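Local coordinates for protein B-agarase (Agarivorans gilvus, PDB 5Z6P) that hydrolyses agarose as a beta-agarase of glycoside hydrolase family 50, probably by cleaving beta-galactosidic bonds of the polysaccharide, at residues N217-I222 with R361-W366; S314-I319 with G724-G729; Y321-V326 with A388-E393. One frame throughout, in Å; residues are numbered along the deposited sequence.

Contact 1 (N217-I222 with R361-W366); sequences NYLSGI and RAMYQW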
loop_
_atom_site.group_PDB
_atom_site.type_symbol
_atom_site.label_atom_id
_atom_site.label_comp_id
_atom_site.label_asym_id
_atom_site.label_seq_id
_atom_site.Cartn_x
_atom_site.Cartn_y
_atom_site.Cartn_z
ATOM N N ASN A 217 -28.778 9.691 6.209
ATOM C CA ASN A 217 -28.452 9.177 7.527
ATOM C C ASN A 217 -28.291 7.669 7.504
ATOM O O ASN A 217 -28.494 7.000 8.518
ATOM C CB ASN A 217 -29.532 9.572 8.537
ATOM C CG ASN A 217 -29.588 11.072 8.764
ATOM O OD1 ASN A 217 -30.663 11.670 8.776
ATOM N ND2 ASN A 217 -28.427 11.692 8.915
ATOM N N TYR A 218 -27.928 7.148 6.333
ATOM C CA TYR A 218 -27.751 5.715 6.109
ATOM C C TYR A 218 -26.884 5.051 7.173
ATOM O O TYR A 218 -27.198 3.968 7.645
ATOM C CB TYR A 218 -27.139 5.482 4.723
ATOM C CG TYR A 218 -27.081 4.041 4.282
ATOM C CD1 TYR A 218 -28.234 3.276 4.198
ATOM C CD2 TYR A 218 -25.877 3.458 3.907
ATOM C CE1 TYR A 218 -28.191 1.967 3.789
ATOM C CE2 TYR A 218 -25.822 2.150 3.490
ATOM C CZ TYR A 218 -26.982 1.407 3.435
ATOM O OH TYR A 218 -26.937 0.097 3.021
ATOM N N LEU A 219 -25.810 5.725 7.569
ATOM C CA LEU A 219 -24.832 5.122 8.461
ATOM C C LEU A 219 -24.912 5.634 9.896
ATOM O O LEU A 219 -24.017 5.385 10.701
ATOM C CB LEU A 219 -23.424 5.346 7.900
ATOM C CG LEU A 219 -23.168 4.781 6.497
ATOM C CD1 LEU A 219 -21.773 5.107 6.036
ATOM C CD2 LEU A 219 -23.373 3.284 6.491
ATOM N N SER A 220 -25.987 6.344 10.216
ATOM C CA SER A 220 -26.188 6.838 11.566
ATOM C C SER A 220 -26.098 5.703 12.571
ATOM O O SER A 220 -26.746 4.669 12.423
ATOM C CB SER A 220 -27.543 7.548 11.680
ATOM O OG SER A 220 -27.843 7.859 13.026
ATOM N N GLY A 221 -25.267 5.892 13.582
ATOM C CA GLY A 221 -25.109 4.903 14.635
ATOM C C GLY A 221 -24.477 3.580 14.228
ATOM O O GLY A 221 -24.684 2.577 14.906
ATOM N N ILE A 222 -23.708 3.570 13.140
ATOM C CA ILE A 222 -23.090 2.327 12.653
ATOM C C ILE A 222 -21.872 1.883 13.475
ATOM O O ILE A 222 -21.452 0.728 13.380
ATOM C CB ILE A 222 -22.657 2.449 11.161
ATOM C CG1 ILE A 222 -22.309 1.085 10.551
ATOM C CG2 ILE A 222 -21.467 3.321 11.036
ATOM C CD1 ILE A 222 -23.437 0.417 9.861
ATOM N N ARG A 361 -20.390 12.612 12.813
ATOM C CA ARG A 361 -20.633 12.521 14.250
ATOM C C ARG A 361 -21.809 11.595 14.578
ATOM O O ARG A 361 -21.764 10.844 15.553
ATOM C CB ARG A 361 -20.867 13.923 14.843
ATOM C CG ARG A 361 -21.205 13.950 16.329
ATOM C CD ARG A 361 -20.205 13.170 17.158
ATOM N NE ARG A 361 -20.503 13.173 18.592
ATOM C CZ ARG A 361 -21.250 12.266 19.215
ATOM N NH1 ARG A 361 -21.807 11.269 18.543
ATOM N NH2 ARG A 361 -21.437 12.347 20.521
ATOM N N ALA A 362 -22.848 11.627 13.757
ATOM C CA ALA A 362 -24.009 10.767 13.994
ATOM C C ALA A 362 -23.710 9.278 13.735
ATOM O O ALA A 362 -24.516 8.408 14.071
ATOM C CB ALA A 362 -25.172 11.218 13.151
ATOM N N MET A 363 -22.551 8.972 13.155
ATOM C CA MET A 363 -22.193 7.560 12.962
ATOM C C MET A 363 -21.829 6.892 14.283
ATOM O O MET A 363 -21.945 5.675 14.425
ATOM C CB MET A 363 -21.025 7.412 11.981
ATOM C CG MET A 363 -21.345 7.693 10.526
ATOM S SD MET A 363 -19.864 7.587 9.475
ATOM C CE MET A 363 -19.589 5.827 9.451
ATOM N N TYR A 364 -21.371 7.686 15.244
ATOM C CA TYR A 364 -20.897 7.126 16.502
ATOM C C TYR A 364 -22.011 6.990 17.536
ATOM O O TYR A 364 -22.659 7.967 17.911
ATOM C CB TYR A 364 -19.747 7.971 17.069
ATOM C CG TYR A 364 -18.600 8.133 16.099
ATOM C CD1 TYR A 364 -17.681 7.108 15.902
ATOM C CD2 TYR A 364 -18.449 9.300 15.358
ATOM C CE1 TYR A 364 -16.634 7.247 15.010
ATOM C CE2 TYR A 364 -17.406 9.444 14.446
ATOM C CZ TYR A 364 -16.505 8.413 14.278
ATOM O OH TYR A 364 -15.466 8.553 13.389
ATOM N N GLN A 365 -22.230 5.759 17.979
ATOM C CA GLN A 365 -23.140 5.483 19.078
ATOM C C GLN A 365 -22.589 6.016 20.397
ATOM O O GLN A 365 -23.346 6.430 21.263
ATOM C CB GLN A 365 -23.400 3.984 19.206
ATOM C CG GLN A 365 -24.246 3.374 18.118
ATOM C CD GLN A 365 -24.494 1.890 18.348
ATOM O OE1 GLN A 365 -23.714 1.205 19.009
ATOM N NE2 GLN A 365 -25.579 1.387 17.796
ATOM N N TRP A 366 -21.269 5.979 20.555
ATOM C CA TRP A 366 -20.637 6.487 21.766
ATOM C C TRP A 366 -19.338 7.241 21.509
ATOM O O TRP A 366 -18.451 6.774 20.797
ATOM C CB TRP A 366 -20.361 5.350 22.738
ATOM C CG TRP A 366 -19.649 5.777 23.982
ATOM C CD1 TRP A 366 -20.220 6.245 25.131
ATOM C CD2 TRP A 366 -18.234 5.757 24.219
ATOM N NE1 TRP A 366 -19.250 6.525 26.059
ATOM C CE2 TRP A 366 -18.022 6.237 25.524
ATOM C CE3 TRP A 366 -17.122 5.394 23.447
ATOM C CZ2 TRP A 366 -16.748 6.356 26.079
ATOM C CZ3 TRP A 366 -15.868 5.508 24.000
ATOM C CH2 TRP A 366 -15.692 5.989 25.306
#
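The flat carboxamide of Q365 has G221 O above its plane, off the edge between CG and NE2, and the A362 carbonyl receives G221 N within its own plane. These two groups meet G221 differently. G221 O lies 3.3 Å from Q365 NE2 and equally near Q365 CG, but because it stands well out of the amide plane the N-H cannot aim at it, and the two only pack. G221 N, in contrast, gives a true hydrogen bond to A362 O, 2.7 Å long, directed at a carbonyl lone pair with a C=O...N angle of 143°. The same oxygen is also approached by S220 CA at 3.4 Å in a CA-H...O contact. Tight turns bring the chains together here: a type II turn from L219 to I222, in which G221 takes a positive phi, faces a type I turn from R361 to Y364. Beneath the backbone contact, M363 runs alongside L219 and I222, pointing the same way as both. M363 CG touches L219 O at 3.5 Å and lies 4.1 Å from L219 CB. A bend at chi3 (72°) then carries M363 CE up to I222 CG2, 3.5 Å away, while L219 CD1 lies 4.1 Å from M363 CE. The contact joins the loop that follows strand 199-210 to the loop that follows helix 353-361. I223 continues the junction with backbone bonds to M363 and Q365. Its chemistry is divided between one main-chain bond and a small apolar cluster: G221, at positive phi in its turn, presents its N-H to A362 O, CG and the terminal methyl CE of the buried M363 make the apolar contacts, and the exposed Q365 amide adds packing without a directed bond to G221 O.

Contact 2 (S314-I319 with G724-G729); sequences STITGI and GRSFDG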
loop_
_atom_site.group_PDB
_atom_site.type_symbol
_atom_site.label_atom_id
_atom_site.label_comp_id
_atom_site.label_asym_id
_atom_site.label_seq_id
_atom_site.Cartn_x
_atom_site.Cartn_y
_atom_site.Cartn_z
ATOM N N SER A 314 -6.162 7.005 15.034
ATOM C CA SER A 314 -7.168 8.031 15.259
ATOM C C SER A 314 -8.093 8.202 14.054
ATOM O O SER A 314 -7.711 7.950 12.920
ATOM C CB SER A 314 -6.506 9.357 15.617
ATOM O OG SER A 314 -6.100 10.047 14.456
ATOM N N THR A 315 -9.325 8.602 14.334
ATOM C CA THR A 315 -10.349 8.807 13.328
ATOM C C THR A 315 -11.101 10.134 13.605
ATOM O O THR A 315 -11.199 10.577 14.749
ATOM C CB THR A 315 -11.324 7.599 13.305
ATOM O OG1 THR A 315 -12.172 7.669 12.160
ATOM C CG2 THR A 315 -12.177 7.549 14.586
ATOM N N ILE A 316 -11.625 10.765 12.564
ATOM C CA ILE A 316 -12.321 12.038 12.708
ATOM C C ILE A 316 -13.694 11.850 13.377
ATOM O O ILE A 316 -14.487 11.009 12.950
ATOM C CB ILE A 316 -12.495 12.727 11.340
ATOM C CG1 ILE A 316 -11.140 13.220 10.822
ATOM C CG2 ILE A 316 -13.492 13.876 11.423
ATOM C CD1 ILE A 316 -10.563 14.399 11.595
ATOM N N THR A 317 -13.976 12.619 14.425
ATOM C CA THR A 317 -15.270 12.488 15.106
ATOM C C THR A 317 -16.377 13.281 14.439
ATOM O O THR A 317 -17.551 13.032 14.679
ATOM C CB THR A 317 -15.214 12.939 16.583
ATOM O OG1 THR A 317 -14.858 14.325 16.652
ATOM C CG2 THR A 317 -14.227 12.106 17.376
ATOM N N GLY A 318 -16.012 14.236 13.609
ATOM C CA GLY A 318 -16.987 15.166 13.069
ATOM C C GLY A 318 -16.977 16.495 13.819
ATOM O O GLY A 318 -17.220 17.542 13.226
ATOM N N ILE A 319 -16.696 16.460 15.122
ATOM C CA ILE A 319 -16.665 17.694 15.918
ATOM C C ILE A 319 -15.539 18.612 15.429
ATOM O O ILE A 319 -14.383 18.201 15.341
ATOM C CB ILE A 319 -16.475 17.413 17.432
ATOM C CG1 ILE A 319 -17.596 16.513 17.972
ATOM C CG2 ILE A 319 -16.369 18.727 18.221
ATOM C CD1 ILE A 319 -18.994 17.023 17.711
ATOM N N GLY A 724 -12.119 5.455 8.925
ATOM C CA GLY A 724 -10.939 6.026 8.300
ATOM C C GLY A 724 -9.934 6.710 9.210
ATOM O O GLY A 724 -10.297 7.397 10.172
ATOM N N ARG A 725 -8.657 6.495 8.891
ATOM C CA ARG A 725 -7.548 7.255 9.446
ATOM C C ARG A 725 -7.780 8.727 9.241
ATOM O O ARG A 725 -8.078 9.142 8.131
ATOM C CB ARG A 725 -6.228 6.888 8.772
ATOM C CG ARG A 725 -5.474 5.801 9.417
ATOM C CD ARG A 725 -4.038 5.792 8.907
ATOM N NE ARG A 725 -3.312 6.951 9.390
ATOM C CZ ARG A 725 -2.339 7.569 8.726
ATOM N NH1 ARG A 725 -1.971 7.155 7.515
ATOM N NH2 ARG A 725 -1.743 8.616 9.283
ATOM N N SER A 726 -7.595 9.510 10.300
ATOM C CA SER A 726 -7.814 10.957 10.255
ATOM C C SER A 726 -7.064 11.636 9.129
ATOM O O SER A 726 -7.636 12.416 8.371
ATOM C CB SER A 726 -7.403 11.600 11.583
ATOM O OG SER A 726 -8.113 11.031 12.650
ATOM N N PHE A 727 -5.771 11.332 9.043
ATOM C CA PHE A 727 -4.884 11.921 8.041
ATOM C C PHE A 727 -5.380 11.764 6.595
ATOM O O PHE A 727 -5.494 12.751 5.881
ATOM C CB PHE A 727 -3.477 11.314 8.174
ATOM C CG PHE A 727 -2.489 11.825 7.154
ATOM C CD1 PHE A 727 -1.831 13.033 7.347
ATOM C CD2 PHE A 727 -2.218 11.092 6.005
ATOM C CE1 PHE A 727 -0.917 13.499 6.409
ATOM C CE2 PHE A 727 -1.315 11.555 5.060
ATOM C CZ PHE A 727 -0.663 12.760 5.263
ATOM N N ASP A 728 -5.682 10.536 6.170
ATOM C CA ASP A 728 -5.942 10.265 4.745
ATOM C C ASP A 728 -7.212 9.454 4.429
ATOM O O ASP A 728 -7.554 9.252 3.269
ATOM C CB ASP A 728 -4.737 9.547 4.142
ATOM C CG ASP A 728 -4.376 8.283 4.900
ATOM O OD1 ASP A 728 -5.265 7.694 5.546
ATOM O OD2 ASP A 728 -3.201 7.876 4.854
ATOM N N GLY A 729 -7.890 8.979 5.460
ATOM C CA GLY A 729 -9.138 8.261 5.274
ATOM C C GLY A 729 -8.993 6.767 5.038
ATOM O O GLY A 729 -9.980 6.093 4.742
HETATM O O HOH W 1 -11.529 9.808 9.654
#
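Strand 315-325, an outer strand of a three-stranded antiparallel sheet, meets at its start the loop that follows strand 709-714, where T315 and S314 bind G724 and S726. Strand 709-714 runs parallel to its neighbours 299-305 and 664-668, consistent with the catalytic (beta/alpha)8 barrel of this family, so the contact ties the small sheet to a loop at the C-terminal end of a probable barrel strand. T315 OG1 donates to G724 O over 2.7 Å, tilted 19° from the carbonyl plane. The T315 side chain turns its hydroxyl anti to the backbone nitrogen (chi1 -169°), which directs it at the loop, where it is also bonded to T723 OG1. The G724 carbonyl has a second donor: water 1, 2.8 Å from G724 O, in turn accepts from I316 N at 3.1 Å and thereby bridges strand and loop. Two residues further along the loop, S726 N bonds at 3.1 Å to S314 O, just ahead of T315, coming from above the carbonyl plane, 36° out of it. The serine side chains meet hydroxyl to hydroxyl, S314 OG to S726 OG, at 2.9 Å, and either may be the donor. The aliphatic portion of the loop serine is used as well: S726 CB rests 4.1 Å from I316 CG1, whose side chain continues toward T394 and M381 in the sheet. Within the loop, an R725 NH1 to D728 OD2 salt bridge and a bond from G729 N to R725 O close the turn on the side away from the strand. The contact is thus chiefly polar. The buried T315 hydroxyl and the twice-bonded G724 oxygen are both satisfied, and the water supplies an acceptor for I316 N where the loop gives no direct bond.

Contact 3 (Y321-V326 with A388-E393); sequences YDHKLV and AVEQGE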
loop_
_atom_site.group_PDB
_atom_site.type_symbol
_atom_site.label_atom_id
_atom_site.label_comp_id
_atom_site.label_asym_id
_atom_site.label_seq_id
_atom_site.Cartn_x
_atom_site.Cartn_y
_atom_site.Cartn_z
ATOM N N TYR A 321 -15.032 19.524 12.531
ATOM C CA TYR A 321 -14.522 19.174 11.216
ATOM C C TYR A 321 -14.738 20.304 10.217
ATOM O O TYR A 321 -15.849 20.780 10.058
ATOM C CB TYR A 321 -15.165 17.909 10.646
ATOM C CG TYR A 321 -14.614 17.673 9.270
ATOM C CD1 TYR A 321 -13.307 17.263 9.105
ATOM C CD2 TYR A 321 -15.363 17.945 8.136
ATOM C CE1 TYR A 321 -12.768 17.084 7.856
ATOM C CE2 TYR A 321 -14.831 17.766 6.878
ATOM C CZ TYR A 321 -13.531 17.336 6.749
ATOM O OH TYR A 321 -12.981 17.151 5.510
ATOM N N ASP A 322 -13.687 20.703 9.515
ATOM C CA ASP A 322 -13.851 21.681 8.453
ATOM C C ASP A 322 -12.790 21.535 7.375
ATOM O O ASP A 322 -11.707 21.010 7.616
ATOM C CB ASP A 322 -13.826 23.098 9.028
ATOM C CG ASP A 322 -14.447 24.120 8.094
ATOM O OD1 ASP A 322 -15.050 23.723 7.079
ATOM O OD2 ASP A 322 -14.345 25.325 8.389
ATOM N N HIS A 323 -13.123 21.991 6.176
ATOM C CA HIS A 323 -12.195 22.002 5.051
ATOM C C HIS A 323 -12.475 23.245 4.215
ATOM O O HIS A 323 -13.463 23.285 3.494
ATOM C CB HIS A 323 -12.352 20.733 4.211
ATOM C CG HIS A 323 -11.222 20.480 3.262
ATOM N ND1 HIS A 323 -10.035 21.190 3.302
ATOM C CD2 HIS A 323 -11.086 19.594 2.248
ATOM C CE1 HIS A 323 -9.231 20.754 2.355
ATOM N NE2 HIS A 323 -9.846 19.783 1.697
ATOM N N LYS A 324 -11.638 24.272 4.333
ATOM C CA LYS A 324 -11.882 25.507 3.584
ATOM C C LYS A 324 -10.625 26.283 3.229
ATOM O O LYS A 324 -9.566 26.092 3.820
ATOM C CB LYS A 324 -12.827 26.438 4.356
ATOM C CG LYS A 324 -14.187 26.631 3.671
ATOM C CD LYS A 324 -14.042 27.190 2.245
ATOM C CE LYS A 324 -15.256 26.866 1.390
ATOM N NZ LYS A 324 -16.547 27.138 2.083
ATOM N N LEU A 325 -10.780 27.194 2.273
ATOM C CA LEU A 325 -9.674 27.994 1.755
ATOM C C LEU A 325 -9.171 29.031 2.767
ATOM O O LEU A 325 -9.879 29.366 3.709
ATOM C CB LEU A 325 -10.098 28.689 0.456
ATOM C CG LEU A 325 -10.420 27.760 -0.721
ATOM C CD1 LEU A 325 -10.929 28.552 -1.914
ATOM C CD2 LEU A 325 -9.228 26.870 -1.123
ATOM N N VAL A 326 -7.962 29.544 2.520
ATOM C CA VAL A 326 -7.224 30.462 3.394
ATOM C C VAL A 326 -7.294 30.029 4.849
ATOM O O VAL A 326 -6.498 29.210 5.298
ATOM C CB VAL A 326 -7.724 31.927 3.302
ATOM C CG1 VAL A 326 -8.022 32.323 1.866
ATOM C CG2 VAL A 326 -8.914 32.166 4.210
ATOM N N ALA A 388 -5.597 25.975 1.826
ATOM C CA ALA A 388 -6.739 25.403 2.443
ATOM C C ALA A 388 -6.378 24.753 3.778
ATOM O O ALA A 388 -5.395 24.060 3.892
ATOM C CB ALA A 388 -7.364 24.396 1.524
ATOM N N VAL A 389 -7.215 24.976 4.776
ATOM C CA VAL A 389 -7.041 24.400 6.092
ATOM C C VAL A 389 -8.065 23.315 6.329
ATOM O O VAL A 389 -9.220 23.521 6.110
ATOM C CB VAL A 389 -7.214 25.478 7.176
ATOM C CG1 VAL A 389 -8.619 25.980 7.168
ATOM C CG2 VAL A 389 -6.928 24.918 8.549
ATOM N N GLU A 390 -7.624 22.177 6.794
ATOM C CA GLU A 390 -8.494 21.077 7.116
ATOM C C GLU A 390 -8.229 20.621 8.564
ATOM O O GLU A 390 -7.117 20.385 8.932
ATOM C CB GLU A 390 -8.281 19.949 6.155
ATOM C CG GLU A 390 -9.423 18.974 6.086
ATOM C CD GLU A 390 -9.014 17.639 5.548
ATOM O OE1 GLU A 390 -9.857 16.743 5.501
ATOM O OE2 GLU A 390 -7.853 17.481 5.176
ATOM N N GLN A 391 -9.268 20.501 9.367
ATOM C CA GLN A 391 -9.129 20.175 10.762
ATOM C C GLN A 391 -10.261 19.431 11.397
ATOM O O GLN A 391 -11.311 19.309 10.827
ATOM C CB GLN A 391 -8.971 21.486 11.556
ATOM C CG GLN A 391 -10.238 22.301 11.687
ATOM C CD GLN A 391 -10.253 23.363 12.783
ATOM O OE1 GLN A 391 -9.275 23.642 13.438
ATOM N NE2 GLN A 391 -11.380 23.934 12.979
ATOM N N GLY A 392 -10.026 18.957 12.605
ATOM C CA GLY A 392 -11.081 18.326 13.359
ATOM C C GLY A 392 -10.628 17.600 14.597
ATOM O O GLY A 392 -9.482 17.212 14.739
ATOM N N GLU A 393 -11.564 17.411 15.506
ATOM C CA GLU A 393 -11.357 16.535 16.640
ATOM C C GLU A 393 -11.188 15.107 16.143
ATOM O O GLU A 393 -11.820 14.718 15.174
ATOM C CB GLU A 393 -12.540 16.637 17.599
ATOM C CG GLU A 393 -12.478 15.707 18.774
ATOM C CD GLU A 393 -13.747 15.737 19.602
ATOM O OE1 GLU A 393 -14.654 14.932 19.334
ATOM O OE2 GLU A 393 -13.832 16.568 20.524
#
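E390 lies across H323 and reaches Y321 in an antiparallel pair of strands, 322-325 and 388-393, part of a three-stranded sheet in which 388-395 runs between 315-325 and 378-384. At the root of the side chain, E390 CB is 3.6 Å from H323 ND1. The next carbon settles over one face of the imidazole: E390 CG stands 3.9 Å from the ring centroid, 26° off the normal, a CH-pi contact displaced toward the rim. E390 CG also lies 3.4 Å from D322 O. With CG anti to the backbone nitrogen (chi1 -160°) and the chain extended beyond it, the carboxylate is carried on to the tyrosine. There E390 OE1 comes to the edge of the Y321 ring, in its plane and 3.2 Å from Y321 OH, with ring and carboxylate planes 79° apart. A hydrogen bond is possible, but the phenolic proton has another acceptor within reach and its choice is not settled. H323 and E390 form a non-hydrogen-bonded pair, as do L325 and A388, and their side chains share one face of the sheet, where L325 CD2 packs on A388 CB at 4.1 Å and M381 of the neighbouring strand adds to the cover of E390. D322 with Q391 and K324 with V389 are the hydrogen-bonded pairs, each joined by two main-chain bonds; the shortest, V389 N to K324 O, measures 2.8 Å. Their side chains occupy the other face, where Q391 OE1 bonds to R382 NH2 and V389 touches R382 and L384. CA-H...O contacts add to the main-chain bonds, as from E390 CA to D322 O at 3.3 Å. V389 O sits at the imidazole edge, in its plane, while H323 ND1, buried by this pairing, has no polar partner.

Overall arrangement
All three contacts lie on the same side of the chain's centre and are partly buried, contact 2 closest to it (about 19 Å from centre to centre) and contact 1 farthest, at about 28 Å. Contacts 2 and 3 share strand 315-325 and meet where T317 OG1 hydrogen-bonds E393 OE1 and E393 N bonds I319 O; the Y364 hydroxyl bonds I316 O, linking contact 1 to this strand. Contact 2 has no exposed residue among those that touch; contact 3 has the most, H323-V326 of the outer strand, though A388 opposite is buried. Chemistry follows setting: turn backbone and a methionine side chain between loops, hydroxyls and a bridging water at the strand start, regular main-chain pairing in the sheet.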